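Local coordinates for PelA (Pseudomonas aeruginosa, PDB 5TCB), which probably cleaves glycosidic bonds through this glycoside hydrolase domain, one part of a longer protein that may also act as a deacetylase, at residues F29-R34 against F69-V74; Q104-D107 against S112-A115; H116-A121 against L159-R164; D138-Q143 against G150-L155. All blocks are in the same frame, centred on the assembly; numbering follows the deposited sequence.

Interaction 1 of 4, residues F29-R34 against F69-V74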
loop_
_atom_site.group_PDB
_atom_site.type_symbol
_atom_site.label_atom_id
_atom_site.label_comp_id
_atom_site.label_asym_id
_atom_site.label_seq_id
_atom_site.Cartn_x
_atom_site.Cartn_y
_atom_site.Cartn_z
ATOM N N PHE A 29 -6.308 -6.304 -4.523
ATOM C CA PHE A 29 -6.555 -5.290 -3.504
ATOM C C PHE A 29 -8.046 -5.027 -3.463
ATOM O O PHE A 29 -8.660 -4.820 -4.518
ATOM C CB PHE A 29 -5.857 -3.962 -3.840
ATOM C CG PHE A 29 -4.348 -3.973 -3.726
ATOM C CD1 PHE A 29 -3.573 -4.620 -4.679
ATOM C CD2 PHE A 29 -3.709 -3.309 -2.678
ATOM C CE1 PHE A 29 -2.193 -4.633 -4.594
ATOM C CE2 PHE A 29 -2.321 -3.311 -2.581
ATOM C CZ PHE A 29 -1.568 -3.988 -3.533
ATOM N N TRP A 30 -8.622 -5.018 -2.255
ATOM C CA TRP A 30 -10.053 -4.768 -2.086
ATOM C C TRP A 30 -10.226 -3.938 -0.828
ATOM O O TRP A 30 -9.961 -4.429 0.269
ATOM C CB TRP A 30 -10.851 -6.072 -1.996
ATOM C CG TRP A 30 -12.325 -5.813 -1.934
ATOM C CD1 TRP A 30 -13.042 -5.399 -0.827
ATOM C CD2 TRP A 30 -13.275 -5.897 -3.009
ATOM N NE1 TRP A 30 -14.351 -5.239 -1.154
ATOM C CE2 TRP A 30 -14.538 -5.541 -2.481
ATOM C CE3 TRP A 30 -13.190 -6.255 -4.355
ATOM C CZ2 TRP A 30 -15.679 -5.502 -3.258
ATOM C CZ3 TRP A 30 -14.326 -6.245 -5.122
ATOM C CH2 TRP A 30 -15.570 -5.869 -4.582
ATOM N N TYR A 31 -10.650 -2.687 -0.976
ATOM C CA TYR A 31 -10.747 -1.787 0.167
ATOM C C TYR A 31 -12.181 -1.493 0.566
ATOM O O TYR A 31 -12.421 -0.709 1.509
ATOM C CB TYR A 31 -10.037 -0.472 -0.164
ATOM C CG TYR A 31 -8.525 -0.547 -0.288
ATOM C CD1 TYR A 31 -7.803 -1.616 0.211
ATOM C CD2 TYR A 31 -7.824 0.479 -0.882
ATOM C CE1 TYR A 31 -6.441 -1.653 0.112
ATOM C CE2 TYR A 31 -6.440 0.439 -0.985
ATOM C CZ TYR A 31 -5.768 -0.617 -0.474
ATOM O OH TYR A 31 -4.399 -0.675 -0.570
ATOM N N ALA A 32 -13.144 -2.028 -0.159
ATOM C CA ALA A 32 -14.544 -1.705 0.014
ATOM C C ALA A 32 -15.230 -2.689 0.959
ATOM O O ALA A 32 -14.676 -3.723 1.348
ATOM C CB ALA A 32 -15.249 -1.696 -1.345
ATOM N N GLU A 33 -16.455 -2.340 1.336
ATOM C CA GLU A 33 -17.316 -3.262 2.067
ATOM C C GLU A 33 -17.545 -4.541 1.269
ATOM O O GLU A 33 -17.322 -4.606 0.052
ATOM C CB GLU A 33 -18.670 -2.624 2.366
ATOM C CG GLU A 33 -18.601 -1.345 3.169
ATOM C CD GLU A 33 -19.965 -0.713 3.335
ATOM O OE1 GLU A 33 -20.877 -1.072 2.558
ATOM O OE2 GLU A 33 -20.127 0.135 4.237
ATOM N N ARG A 34 -17.991 -5.567 1.990
ATOM C CA ARG A 34 -18.451 -6.825 1.413
ATOM C C ARG A 34 -17.458 -7.412 0.401
ATOM O O ARG A 34 -17.805 -7.615 -0.767
ATOM C CB ARG A 34 -19.823 -6.641 0.783
ATOM C CG ARG A 34 -20.887 -6.210 1.794
ATOM C CD ARG A 34 -22.259 -6.022 1.161
ATOM N NE ARG A 34 -22.267 -4.937 0.185
ATOM C CZ ARG A 34 -22.246 -3.643 0.494
ATOM N NH1 ARG A 34 -22.206 -3.249 1.761
ATOM N NH2 ARG A 34 -22.255 -2.736 -0.473
ATOM N N PHE A 69 -3.373 -9.628 3.687
ATOM C CA PHE A 69 -2.694 -8.436 4.206
ATOM C C PHE A 69 -3.729 -7.391 4.592
ATOM O O PHE A 69 -4.716 -7.195 3.879
ATOM C CB PHE A 69 -1.778 -7.800 3.153
ATOM C CG PHE A 69 -0.579 -8.620 2.792
ATOM C CD1 PHE A 69 -0.714 -9.743 2.012
ATOM C CD2 PHE A 69 0.697 -8.260 3.229
ATOM C CE1 PHE A 69 0.409 -10.505 1.675
ATOM C CE2 PHE A 69 1.792 -8.973 2.898
ATOM C CZ PHE A 69 1.664 -10.119 2.121
ATOM N N ALA A 70 -3.485 -6.687 5.700
ATOM C CA ALA A 70 -4.328 -5.575 6.116
ATOM C C ALA A 70 -3.693 -4.240 5.716
ATOM O O ALA A 70 -2.484 -4.025 5.916
ATOM C CB ALA A 70 -4.559 -5.602 7.623
ATOM N N TYR A 71 -4.521 -3.369 5.137
ATOM C CA TYR A 71 -4.120 -1.996 4.836
ATOM C C TYR A 71 -3.729 -1.245 6.095
ATOM O O TYR A 71 -4.451 -1.241 7.093
ATOM C CB TYR A 71 -5.260 -1.290 4.117
ATOM C CG TYR A 71 -4.956 0.136 3.749
ATOM C CD1 TYR A 71 -5.289 1.163 4.608
ATOM C CD2 TYR A 71 -4.331 0.439 2.570
ATOM C CE1 TYR A 71 -4.998 2.484 4.289
ATOM C CE2 TYR A 71 -4.047 1.773 2.237
ATOM C CZ TYR A 71 -4.386 2.763 3.111
ATOM O OH TYR A 71 -4.104 4.094 2.837
ATOM N N LEU A 72 -2.610 -0.525 6.015
ATOM C CA LEU A 72 -2.225 0.366 7.109
ATOM C C LEU A 72 -1.532 1.587 6.527
ATOM O O LEU A 72 -0.420 1.491 5.981
ATOM C CB LEU A 72 -1.296 -0.330 8.098
ATOM C CG LEU A 72 -0.912 0.493 9.339
ATOM C CD1 LEU A 72 -2.116 0.810 10.206
ATOM C CD2 LEU A 72 0.138 -0.194 10.173
ATOM N N SER A 73 -2.144 2.759 6.717
ATOM C CA SER A 73 -1.563 4.020 6.268
ATOM C C SER A 73 -0.604 4.552 7.339
ATOM O O SER A 73 -1.003 4.842 8.467
ATOM C CB SER A 73 -2.673 5.008 5.943
ATOM O OG SER A 73 -2.120 6.301 5.663
ATOM N N VAL A 74 0.681 4.601 6.987
ATOM C CA VAL A 74 1.752 4.935 7.923
ATOM C C VAL A 74 2.006 6.431 7.977
ATOM O O VAL A 74 2.312 6.968 9.044
ATOM C CB VAL A 74 3.039 4.171 7.538
ATOM C CG1 VAL A 74 4.230 4.578 8.406
ATOM C CG2 VAL A 74 2.824 2.696 7.649
#
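Tyr-31 swings its CG anti to its own carbonyl carbon (chi1 -69°), while Tyr-71 sends CG anti to the backbone N (chi1 -180°), and the two phenol rings meet. The setting is the (beta/alpha)8 barrel of the glycoside hydrolase domain. Tyr-31 comes just after strand 27-30, and Tyr-71 lies on strand 67-73. Strand 45-48 runs between these two strands, so the backbones do not pair: the nearest CA atoms, of Tyr-31 and Tyr-71, are 8.1 Å apart. Only the tyrosines bridge the gap.

The rings form a T-shaped (edge-to-face) pair with the edge of Tyr-71 turned to the face of Tyr-31. Their centroids are 5.0 Å apart and their planes make 65°. Tyr-71 CD2 does most of the touching and lies 3.5 Å from Tyr-31 CZ. Both rings also rest on Phe-133 of strand 131-135. Tyr-71 OH is hydrogen-bonded to Asp-135 OD2, which should help to fix the rotation of its ring.

In the same segment as Tyr-31, Trp-30 NE1 donates to the backbone Glu-33 O at 3.3 Å. This bond ties down the turn that follows Tyr-31. The carbonyl oxygen lies in the indole plane, although the donor sits above the carbonyl plane. At the rings themselves, Tyr-31 OH lies near the plane of the Tyr-71 ring, at its edge, 3.3 Å from CD2 and 3.7 Å from CE2.

Interaction 2 of 4, residues Q104-D107 against S112-A115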
loop_
_atom_site.group_PDB
_atom_site.type_symbol
_atom_site.label_atom_id
_atom_site.label_comp_id
_atom_site.label_asym_id
_atom_site.label_seq_id
_atom_site.Cartn_x
_atom_site.Cartn_y
_atom_site.Cartn_z
ATOM N N GLN A 104 -4.879 13.501 6.865
ATOM C CA GLN A 104 -3.962 14.361 7.588
ATOM C C GLN A 104 -2.576 13.740 7.577
ATOM O O GLN A 104 -2.410 12.577 7.990
ATOM C CB GLN A 104 -4.446 14.573 9.028
ATOM N N VAL A 105 -1.585 14.510 7.105
ATOM C CA VAL A 105 -0.200 14.068 7.198
ATOM C C VAL A 105 0.204 14.081 8.658
ATOM O O VAL A 105 -0.035 15.063 9.373
ATOM C CB VAL A 105 0.718 14.931 6.331
ATOM C CG1 VAL A 105 2.163 14.484 6.517
ATOM C CG2 VAL A 105 0.283 14.845 4.856
ATOM N N MET A 106 0.797 12.991 9.109
ATOM C CA MET A 106 1.221 12.856 10.486
ATOM C C MET A 106 2.730 12.969 10.612
ATOM O O MET A 106 3.494 12.694 9.675
ATOM C CB MET A 106 0.747 11.517 11.052
ATOM C CG MET A 106 -0.782 11.310 10.940
ATOM S SD MET A 106 -1.757 12.566 11.804
ATOM C CE MET A 106 -1.421 12.076 13.512
ATOM N N ASP A 107 3.132 13.409 11.787
ATOM C CA ASP A 107 4.531 13.528 12.173
ATOM C C ASP A 107 5.037 12.145 12.556
ATOM O O ASP A 107 4.615 11.586 13.576
ATOM C CB ASP A 107 4.642 14.509 13.333
ATOM C CG ASP A 107 6.059 14.656 13.891
ATOM O OD1 ASP A 107 7.000 14.022 13.395
ATOM O OD2 ASP A 107 6.209 15.446 14.853
ATOM N N SER A 112 2.771 9.588 19.936
ATOM C CA SER A 112 1.397 9.108 19.933
ATOM C C SER A 112 1.048 8.451 18.610
ATOM O O SER A 112 0.279 7.493 18.600
ATOM C CB SER A 112 0.417 10.248 20.235
ATOM O OG SER A 112 0.521 11.286 19.278
ATOM N N TRP A 113 1.588 8.968 17.497
ATOM C CA TRP A 113 1.312 8.375 16.190
ATOM C C TRP A 113 2.016 7.036 16.049
ATOM O O TRP A 113 1.412 6.031 15.636
ATOM C CB TRP A 113 1.759 9.328 15.086
ATOM C CG TRP A 113 1.526 8.811 13.690
ATOM C CD1 TRP A 113 2.459 8.632 12.727
ATOM C CD2 TRP A 113 0.275 8.404 13.121
ATOM N NE1 TRP A 113 1.872 8.152 11.573
ATOM C CE2 TRP A 113 0.530 8.015 11.790
ATOM C CE3 TRP A 113 -1.034 8.358 13.597
ATOM C CZ2 TRP A 113 -0.472 7.543 10.941
ATOM C CZ3 TRP A 113 -2.023 7.889 12.750
ATOM C CH2 TRP A 113 -1.740 7.514 11.444
ATOM N N ARG A 114 3.298 6.995 16.399
ATOM C CA ARG A 114 4.028 5.734 16.331
ATOM C C ARG A 114 3.368 4.677 17.206
ATOM O O ARG A 114 3.207 3.520 16.787
ATOM C CB ARG A 114 5.475 5.972 16.756
ATOM C CG ARG A 114 6.230 6.971 15.870
ATOM C CD ARG A 114 7.566 7.436 16.476
ATOM N NE ARG A 114 8.606 6.403 16.451
ATOM C CZ ARG A 114 9.483 6.217 15.459
ATOM N NH1 ARG A 114 9.479 7.001 14.378
ATOM N NH2 ARG A 114 10.385 5.251 15.561
ATOM N N ALA A 115 2.981 5.050 18.437
ATOM C CA ALA A 115 2.338 4.080 19.324
ATOM C C ALA A 115 1.017 3.596 18.743
ATOM O O ALA A 115 0.666 2.413 18.870
ATOM C CB ALA A 115 2.118 4.697 20.703
#
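Met-106 lays its carbon chain, more than its sulfur, on the indole of Trp-113. CB stands 3.5 Å from the centroid of the five-membered ring and only 8° off the ring normal, a CH-pi contact over the face. CG follows, 3.6 Å above the indole plane and over its centre. The chain then bends at chi2 (-60°) and again at chi3 (-72°). These bends carry SD away and bring the terminal methyl back. CE ends 3.7 Å from Trp-113 CE3. The sulfur stays above the same ring system, with SD 4.8 Å from the centroid of the six-membered ring. This is a Met-aromatic contact, though a distant one.

Trp-113 belongs to helix 111-126, one of the helices outside the (beta/alpha)8 barrel. Met-106 belongs to segment 104-107, whose strand pairs antiparallel with strand 76-78 apart from the barrel sheet. The contact therefore fastens this small two-stranded sheet to the start of a barrel helix. Phe-77 of strand 76-78 touches both side chains.

The indole is held in other ways too. NE1 is hydrogen-bonded to Val-74 O, and the ring of His-116 lies nearly parallel to it on the side away from Met-106. The backbone adds a smaller touch, as Asp-107 O comes obliquely to the ring, 3.8 Å from Trp-113 CD1.

Interaction 3 of 4, residues H116-A121 against L159-R164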
loop_
_atom_site.group_PDB
_atom_site.type_symbol
_atom_site.label_atom_id
_atom_site.label_comp_id
_atom_site.label_asym_id
_atom_site.label_seq_id
_atom_site.Cartn_x
_atom_site.Cartn_y
_atom_site.Cartn_z
ATOM N N HIS A 116 0.243 4.514 18.172
ATOM C CA HIS A 116 -1.023 4.160 17.549
ATOM C C HIS A 116 -0.818 3.105 16.474
ATOM O O HIS A 116 -1.517 2.077 16.443
ATOM C CB HIS A 116 -1.660 5.430 16.970
ATOM C CG HIS A 116 -2.833 5.162 16.088
ATOM N ND1 HIS A 116 -4.104 4.964 16.584
ATOM C CD2 HIS A 116 -2.929 5.057 14.741
ATOM C CE1 HIS A 116 -4.931 4.742 15.578
ATOM N NE2 HIS A 116 -4.246 4.796 14.452
ATOM N N LEU A 117 0.160 3.323 15.598
ATOM C CA LEU A 117 0.386 2.392 14.502
ATOM C C LEU A 117 0.847 1.037 15.006
ATOM O O LEU A 117 0.437 0.007 14.455
ATOM C CB LEU A 117 1.411 2.984 13.530
ATOM C CG LEU A 117 0.970 4.162 12.676
ATOM C CD1 LEU A 117 2.176 4.657 11.916
ATOM C CD2 LEU A 117 -0.199 3.830 11.730
ATOM N N LEU A 118 1.729 1.009 16.018
ATOM C CA LEU A 118 2.204 -0.267 16.557
ATOM C C LEU A 118 1.077 -1.032 17.230
ATOM O O LEU A 118 1.025 -2.265 17.137
ATOM C CB LEU A 118 3.361 -0.045 17.536
ATOM C CG LEU A 118 4.656 0.478 16.890
ATOM C CD1 LEU A 118 5.637 0.842 17.972
ATOM C CD2 LEU A 118 5.282 -0.555 15.966
ATOM N N LYS A 119 0.179 -0.326 17.925
ATOM C CA LYS A 119 -0.982 -0.972 18.529
ATOM C C LYS A 119 -1.888 -1.563 17.457
ATOM O O LYS A 119 -2.388 -2.687 17.596
ATOM C CB LYS A 119 -1.730 0.042 19.402
ATOM N N ARG A 120 -2.108 -0.810 16.372
ATOM C CA ARG A 120 -2.912 -1.300 15.261
ATOM C C ARG A 120 -2.287 -2.546 14.646
ATOM O O ARG A 120 -2.992 -3.519 14.340
ATOM C CB ARG A 120 -3.061 -0.189 14.222
ATOM C CG ARG A 120 -3.933 -0.516 13.052
ATOM C CD ARG A 120 -5.376 -0.640 13.450
ATOM N NE ARG A 120 -6.213 -1.018 12.315
ATOM C CZ ARG A 120 -7.259 -1.831 12.398
ATOM N NH1 ARG A 120 -7.597 -2.372 13.562
ATOM N NH2 ARG A 120 -7.963 -2.111 11.309
ATOM N N ALA A 121 -0.967 -2.543 14.475
ATOM C CA ALA A 121 -0.306 -3.716 13.934
ATOM C C ALA A 121 -0.549 -4.920 14.826
ATOM O O ALA A 121 -0.789 -6.017 14.328
ATOM C CB ALA A 121 1.187 -3.455 13.777
ATOM N N LEU A 159 9.674 1.836 10.816
ATOM C CA LEU A 159 9.511 0.588 10.080
ATOM C C LEU A 159 10.391 -0.506 10.671
ATOM O O LEU A 159 9.970 -1.663 10.776
ATOM C CB LEU A 159 9.804 0.795 8.592
ATOM C CG LEU A 159 8.815 1.723 7.865
ATOM C CD1 LEU A 159 9.318 2.148 6.469
ATOM C CD2 LEU A 159 7.430 1.061 7.761
ATOM N N ALA A 160 11.610 -0.162 11.079
ATOM C CA ALA A 160 12.452 -1.145 11.732
ATOM C C ALA A 160 11.838 -1.620 13.050
ATOM O O ALA A 160 11.901 -2.808 13.371
ATOM C CB ALA A 160 13.845 -0.580 11.951
ATOM N N GLN A 161 11.225 -0.717 13.817
ATOM C CA GLN A 161 10.617 -1.118 15.080
ATOM C C GLN A 161 9.372 -1.961 14.843
ATOM O O GLN A 161 9.113 -2.930 15.577
ATOM C CB GLN A 161 10.276 0.116 15.910
ATOM C CG GLN A 161 9.727 -0.216 17.292
ATOM C CD GLN A 161 9.474 1.015 18.134
ATOM O OE1 GLN A 161 9.774 2.138 17.725
ATOM N NE2 GLN A 161 8.915 0.809 19.318
ATOM N N LEU A 162 8.584 -1.607 13.829
ATOM C CA LEU A 162 7.425 -2.412 13.477
ATOM C C LEU A 162 7.839 -3.830 13.131
ATOM O O LEU A 162 7.216 -4.808 13.575
ATOM C CB LEU A 162 6.696 -1.763 12.306
ATOM C CG LEU A 162 5.578 -2.584 11.654
ATOM C CD1 LEU A 162 4.494 -2.932 12.665
ATOM C CD2 LEU A 162 5.002 -1.813 10.485
ATOM N N HIS A 163 8.898 -3.963 12.333
ATOM C CA HIS A 163 9.359 -5.258 11.893
ATOM C C HIS A 163 9.938 -6.067 13.055
ATOM O O HIS A 163 9.766 -7.297 13.120
ATOM C CB HIS A 163 10.361 -5.035 10.764
ATOM C CG HIS A 163 10.849 -6.293 10.147
ATOM N ND1 HIS A 163 9.990 -7.247 9.649
ATOM C CD2 HIS A 163 12.097 -6.766 9.951
ATOM C CE1 HIS A 163 10.696 -8.257 9.171
ATOM N NE2 HIS A 163 11.978 -7.986 9.338
ATOM N N ARG A 164 10.582 -5.395 14.003
ATOM C CA ARG A 164 11.102 -6.094 15.178
ATOM C C ARG A 164 9.973 -6.529 16.115
ATOM O O ARG A 164 10.030 -7.628 16.689
ATOM C CB ARG A 164 12.099 -5.192 15.918
#
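Leu-118 reaches across to helix 145-165 and lays its CD2 methyl beside Leu-162. The closest point is the backbone, with Leu-118 CD2 3.8 Å from Leu-162 CA. The same methyl is 4.1 Å from Leu-162 CB. Leu-162 has CG anti to the backbone N (chi1 171°), and its CD1 branch reaches Ala-121 CB at 3.5 Å. Ala-121 has only this one carbon to offer, and its small size probably lets the leucine branch settle close to helix 111-126.

Helices 111-126 and 145-165 are successive outer helices of the (beta/alpha)8 barrel, on either side of strand 131-135 in the sequence. Over these short segments their axes come within 10.6 Å and run in the same direction, inclined at 28°. Leu-162 also packs on Leu-132 and Leu-134 of that strand and on Leu-171 of strand 170-174. Ala-121 touches Leu-132 as well. Ala-121 and Leu-162 thus serve both the helix pair and the sheet beneath it. Phe-158 of helix 145-165 adds to the packing against Leu-118.

Toward solvent lies Gln-161, whose side chain has more than one conformer. In the one described, its extended chain crosses Leu-118 at about a right angle, with NE2 3.5 Å from Leu-118 CD1; this touch is less certain than the others. Leu-118 O accepts a hydrogen bond from Gln-165 NE2 of helix 145-165. Between the side chains of these two segments, by contrast, the attraction is of the van der Waals kind and depends on fit rather than direction.

Interaction 4 of 4, residues D138-Q143 against G150-L155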
loop_
_atom_site.group_PDB
_atom_site.type_symbol
_atom_site.label_atom_id
_atom_site.label_comp_id
_atom_site.label_asym_id
_atom_site.label_seq_id
_atom_site.Cartn_x
_atom_site.Cartn_y
_atom_site.Cartn_z
ATOM N N ASP A 138 5.530 7.986 1.387
ATOM C CA ASP A 138 6.177 9.161 0.801
ATOM C C ASP A 138 5.422 10.449 1.107
ATOM O O ASP A 138 5.751 11.497 0.535
ATOM C CB ASP A 138 6.370 8.982 -0.717
ATOM C CG ASP A 138 5.082 8.744 -1.471
ATOM O OD1 ASP A 138 3.999 8.717 -0.865
ATOM O OD2 ASP A 138 5.157 8.578 -2.702
ATOM N N SER A 139 4.424 10.405 2.003
ATOM C CA SER A 139 3.678 11.606 2.325
ATOM C C SER A 139 4.531 12.623 3.048
ATOM O O SER A 139 4.199 13.817 3.016
ATOM C CB SER A 139 2.444 11.258 3.150
ATOM O OG SER A 139 1.531 10.561 2.308
ATOM N N PHE A 140 5.624 12.193 3.674
ATOM C CA PHE A 140 6.486 13.155 4.341
ATOM C C PHE A 140 7.108 14.131 3.359
ATOM O O PHE A 140 7.572 15.196 3.783
ATOM C CB PHE A 140 7.589 12.463 5.161
ATOM C CG PHE A 140 8.685 11.843 4.340
ATOM C CD1 PHE A 140 8.603 10.526 3.943
ATOM C CD2 PHE A 140 9.808 12.571 3.958
ATOM C CE1 PHE A 140 9.589 9.947 3.175
ATOM C CE2 PHE A 140 10.806 11.994 3.199
ATOM C CZ PHE A 140 10.697 10.671 2.797
ATOM N N GLN A 141 7.131 13.810 2.064
ATOM C CA GLN A 141 7.638 14.734 1.066
ATOM C C GLN A 141 6.753 15.964 0.928
ATOM O O GLN A 141 7.164 16.930 0.272
ATOM C CB GLN A 141 7.791 14.048 -0.296
ATOM C CG GLN A 141 8.735 12.864 -0.307
ATOM C CD GLN A 141 10.170 13.245 -0.505
ATOM O OE1 GLN A 141 10.522 14.417 -0.432
ATOM N NE2 GLN A 141 11.005 12.259 -0.812
ATOM N N LEU A 142 5.554 15.955 1.518
ATOM C CA LEU A 142 4.710 17.136 1.568
ATOM C C LEU A 142 5.128 18.131 2.646
ATOM O O LEU A 142 4.610 19.251 2.662
ATOM C CB LEU A 142 3.246 16.706 1.791
ATOM C CG LEU A 142 2.715 15.829 0.666
ATOM C CD1 LEU A 142 1.407 15.217 1.107
ATOM C CD2 LEU A 142 2.551 16.632 -0.617
ATOM N N GLN A 143 6.026 17.746 3.546
ATOM C CA GLN A 143 6.519 18.685 4.541
ATOM C C GLN A 143 7.476 19.678 3.905
ATOM O O GLN A 143 7.988 19.475 2.800
ATOM C CB GLN A 143 7.234 17.943 5.667
ATOM C CG GLN A 143 6.427 16.850 6.302
ATOM C CD GLN A 143 5.813 17.249 7.593
ATOM O OE1 GLN A 143 5.713 18.443 7.920
ATOM N NE2 GLN A 143 5.409 16.255 8.373
ATOM N N GLY A 150 14.447 14.661 8.522
ATOM C CA GLY A 150 14.099 14.185 9.846
ATOM C C GLY A 150 12.905 13.247 9.815
ATOM O O GLY A 150 12.845 12.264 10.565
ATOM N N GLN A 151 11.929 13.544 8.952
ATOM C CA GLN A 151 10.797 12.647 8.781
ATOM C C GLN A 151 11.221 11.322 8.166
ATOM O O GLN A 151 10.731 10.259 8.568
ATOM C CB GLN A 151 9.736 13.306 7.901
ATOM C CG GLN A 151 9.048 14.465 8.593
ATOM C CD GLN A 151 8.238 14.013 9.803
ATOM O OE1 GLN A 151 7.322 13.208 9.680
ATOM N NE2 GLN A 151 8.571 14.514 10.977
ATOM N N ARG A 152 12.106 11.373 7.174
ATOM C CA ARG A 152 12.558 10.146 6.521
ATOM C C ARG A 152 13.229 9.224 7.525
ATOM O O ARG A 152 13.006 8.010 7.512
ATOM C CB ARG A 152 13.522 10.496 5.383
ATOM C CG ARG A 152 13.913 9.316 4.531
ATOM C CD ARG A 152 15.072 9.605 3.605
ATOM N NE ARG A 152 16.313 9.780 4.365
ATOM C CZ ARG A 152 17.064 8.776 4.803
ATOM N NH1 ARG A 152 16.749 7.509 4.526
ATOM N NH2 ARG A 152 18.149 9.027 5.509
ATOM N N ARG A 153 14.062 9.787 8.400
ATOM C CA ARG A 153 14.741 8.995 9.411
ATOM C C ARG A 153 13.750 8.448 10.428
ATOM O O ARG A 153 13.881 7.312 10.877
ATOM C CB ARG A 153 15.815 9.839 10.104
ATOM C CG ARG A 153 16.978 10.227 9.206
ATOM C CD ARG A 153 17.990 11.113 9.949
ATOM N NE ARG A 153 19.065 11.540 9.056
ATOM C CZ ARG A 153 20.101 12.282 9.427
ATOM N NH1 ARG A 153 20.215 12.695 10.683
ATOM N NH2 ARG A 153 21.026 12.611 8.535
ATOM N N ALA A 154 12.742 9.243 10.798
ATOM C CA ALA A 154 11.724 8.765 11.725
ATOM C C ALA A 154 10.902 7.650 11.099
ATOM O O ALA A 154 10.500 6.706 11.790
ATOM C CB ALA A 154 10.820 9.910 12.140
ATOM N N LEU A 155 10.652 7.740 9.792
ATOM C CA LEU A 155 9.939 6.680 9.091
ATOM C C LEU A 155 10.768 5.402 9.086
ATOM O O LEU A 155 10.249 4.318 9.388
ATOM C CB LEU A 155 9.614 7.118 7.660
ATOM C CG LEU A 155 8.940 6.045 6.807
ATOM C CD1 LEU A 155 7.623 5.644 7.426
ATOM C CD2 LEU A 155 8.702 6.574 5.392
#
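This is a buried, mainly apolar contact in which the loop after strand 131-135 of the (beta/alpha)8 barrel folds back on the helix it leads into, helix 145-165. A short 3-10 segment, 139-142, presents Phe-140 to the helix, and this ring does most of the work. CG sits between the backbone N and the carbonyl carbon (chi1 73°), which turns the ring along the helix surface.

Three helix residues meet it. At its root, Phe-140 CB lies 3.6 Å from Gln-151 CB. Farther out, Phe-140 CE2 is 3.8 Å from Arg-152 CB. Across the ring, at the CE1 position, Leu-155 CD2 approaches at 4.1 Å. One ring face has Arg-152 CA above it, offset toward the rim. The opposite face has Gln-141 CG in a similar position.

Arg-152 lies alongside the phenyl group, but with its guanidinium plane turned 63° from the ring. Its charge is engaged elsewhere, in salt bridges with Glu-182 and Glu-149. The helix backbone and the aliphatic part of the arginine therefore serve the ring, while the polar end points to the acids.

Gln-143 and Gln-151 approach without bonding to each other. Their amide planes stand 48° apart. Gln-143 NE2 is hydrogen-bonded to Ser-94 OG. Gln-151 is gripped at both ends of its amide, with OE1 meeting Leu-108 N and NE2 meeting Asp-107 OD1. Between the two glutamines, Gln-143 NE2 remains 3.8 Å from Gln-151 OE1.

From the N terminus, interaction 1 comes first and closes a loop of 34 residues between strands 27-30 and 67-73. Interaction 2 follows in series, with a short loop between 104-107 and 112-115. Interaction 3 then opens on the same helix, 111-126, and closes on helix 145-165. Interaction 4 is nested inside that loop. None of the four cross. The contacts also touch one another. Leu-72 and Ser-73 of interaction 1 pack on Leu-117 of the segment 116-121, and Val-74 packs on Leu-155 of interaction 4. Arg-114 NH1 is hydrogen-bonded to Ala-154 O, linking interactions 2 and 4. Together they join barrel strands, two outer helices, the loop after strand 131-135 and the small two-stranded sheet.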